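Local structure of uncharacterized HTH-type transcriptional regulator YydK (Bacillus subtilis subsp. subtilis, 3BWG) at the interface of chains A and B. The protein probably binds DNA as a transcription factor of the GntR family, pairing a winged helix-turn-helix domain with a UTRA domain. Sequence-based numbering; all coordinates share one arbitrary frame. Chains: chain A/B, Uncharacterized HTH-type transcriptional regulator yydK.

The interface of chains A and B. Residues chain A 114, 179, 205, 207; chain B 72-74, 77, 231.
The aromatic ring of A:Phe179, on strand 173-184 of the UTRA domain, packs against B:Arg74, in a loop of the other subunit of this GntR-family regulator with its winged helix-turn-helix and UTRA domains. CD of B:Arg74 sits over the ring, 3.6 Å from its centroid. The guanidinium continues over the CD2 side of the ring, the two planes 2° apart. B:Arg74 reaches this far because its chain is fully extended from CG to NE (chi2 -177°, chi3 -170°). Polar partners gather along the edge of the guanidinium. NH1 forms a salt bridge of 2.8 Å with OE1 of A:Glu205, whose carboxylate stands nearly perpendicular to the guanidinium and offers its anti side. Within its own chain NH1 also donates to the phenol OH of B:Tyr77, while NH2 gives a hydrogen bond of 2.9 Å to the amide OD1 of A:Asn114, which lies in the guanidinium plane, although NH2 is tilted from the plane of the amide. A water joins NE to the same OD1, and the direct and water-mediated links together probably help to fix the rotation of the guanidinium. Were B:Arg74 replaced by alanine, the A:Glu205 carboxylate would probably lose this countercharge and one face of the A:Phe179 ring its cover. Elsewhere on A:Phe179, CD1 points into the face of B:Tyr77, 3.6 Å from CZ, with the two side chains crossing at about a right angle. The CG2 methyl of B:Val231 meets CE1 of A:Phe179 at 3.5 Å, and these two residues also pair as an antiparallel beta bridge between the subunits. The backbone O of B:Lys73 approaches CZ of A:Phe179 and accepts a hydrogen bond from ND1 of B:His72 at 2.7 Å, which probably steadies this carbonyl beside the ring. Farther out, NZ of B:Lys73 reaches the backbone O of A:Asn114 through a second water. A two-fold axis repeats this patch with the subunits' roles swapped; the structure alone does not show whether this dimer is the functional one.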
# COMPACT_ATOMS: atom_id res chain seq x y z
N ASN A 114 18.46 -2.46 8.60
CA ASN A 114 17.09 -1.94 8.46
C ASN A 114 16.80 -0.66 9.23
O ASN A 114 16.02 0.17 8.75
CB ASN A 114 16.05 -3.03 8.74
CG ASN A 114 16.01 -4.06 7.61
OD1 ASN A 114 15.31 -3.85 6.61
ND2 ASN A 114 16.82 -5.15 7.73
N PHE A 179 7.32 -4.84 3.21
CA PHE A 179 7.74 -5.89 2.32
C PHE A 179 6.98 -7.14 2.74
O PHE A 179 7.05 -7.57 3.89
CB PHE A 179 9.25 -6.07 2.45
CG PHE A 179 10.02 -4.87 2.09
CD1 PHE A 179 10.21 -4.53 0.75
CD2 PHE A 179 10.53 -4.02 3.07
CE1 PHE A 179 10.95 -3.36 0.41
CE2 PHE A 179 11.27 -2.85 2.72
CZ PHE A 179 11.49 -2.54 1.41
N GLU A 205 7.93 -7.61 6.58
CA GLU A 205 8.99 -6.83 7.20
C GLU A 205 8.69 -5.34 6.99
O GLU A 205 8.47 -4.88 5.84
CB GLU A 205 10.37 -7.27 6.70
CG GLU A 205 10.70 -8.71 7.09
CD GLU A 205 12.08 -9.22 6.69
OE1 GLU A 205 12.75 -8.62 5.84
OE2 GLU A 205 12.47 -10.28 7.24
N ILE A 207 9.54 -1.13 7.98
CA ILE A 207 10.43 -0.11 8.52
C ILE A 207 9.64 1.18 8.62
O ILE A 207 9.12 1.66 7.61
CB ILE A 207 11.76 0.08 7.71
CG1 ILE A 207 12.55 -1.24 7.61
CG2 ILE A 207 12.67 1.12 8.42
CD1 ILE A 207 12.07 -2.28 6.59
N HIS B 72 12.10 3.11 -1.66
CA HIS B 72 12.40 2.02 -0.75
C HIS B 72 13.74 1.32 -1.08
O HIS B 72 14.21 1.30 -2.25
CB HIS B 72 11.23 1.03 -0.79
CG HIS B 72 11.07 0.34 -2.11
ND1 HIS B 72 11.81 -0.78 -2.45
CD2 HIS B 72 10.26 0.59 -3.16
CE1 HIS B 72 11.46 -1.17 -3.67
NE2 HIS B 72 10.51 -0.36 -4.11
N LYS B 73 14.38 0.77 -0.04
CA LYS B 73 15.53 -0.12 -0.23
C LYS B 73 15.05 -1.48 -0.77
O LYS B 73 13.84 -1.70 -0.88
CB LYS B 73 16.27 -0.28 1.08
CG LYS B 73 17.02 0.99 1.46
CD LYS B 73 17.19 1.15 2.97
CE LYS B 73 18.23 0.20 3.50
NZ LYS B 73 18.68 0.62 4.86
N ARG B 74 15.99 -2.37 -1.10
CA ARG B 74 15.71 -3.73 -1.64
C ARG B 74 15.22 -3.68 -3.08
O ARG B 74 14.63 -2.70 -3.50
CB ARG B 74 14.69 -4.49 -0.80
CG ARG B 74 14.95 -4.54 0.70
CD ARG B 74 13.91 -5.39 1.41
NE ARG B 74 14.06 -5.22 2.84
CZ ARG B 74 13.56 -6.03 3.77
NH1 ARG B 74 12.83 -7.10 3.45
NH2 ARG B 74 13.78 -5.73 5.04
N TYR B 77 11.11 -6.59 -5.63
CA TYR B 77 9.73 -6.56 -5.07
C TYR B 77 8.75 -5.93 -6.09
O TYR B 77 9.05 -4.93 -6.75
CB TYR B 77 9.68 -5.76 -3.75
CG TYR B 77 10.30 -6.46 -2.55
CD1 TYR B 77 9.52 -7.24 -1.71
CD2 TYR B 77 11.66 -6.31 -2.24
CE1 TYR B 77 10.04 -7.88 -0.60
CE2 TYR B 77 12.18 -6.96 -1.10
CZ TYR B 77 11.37 -7.73 -0.30
OH TYR B 77 11.84 -8.37 0.82
N VAL B 231 6.09 -4.80 -2.34
CA VAL B 231 6.38 -3.65 -1.56
C VAL B 231 5.25 -2.61 -1.68
O VAL B 231 4.53 -2.50 -2.70
CB VAL B 231 7.80 -3.05 -1.87
CG1 VAL B 231 7.98 -2.62 -3.39
CG2 VAL B 231 8.08 -1.89 -0.94
O HOH W 1 15.45 -2.78 4.15
O HOH W 2 16.24 1.03 6.02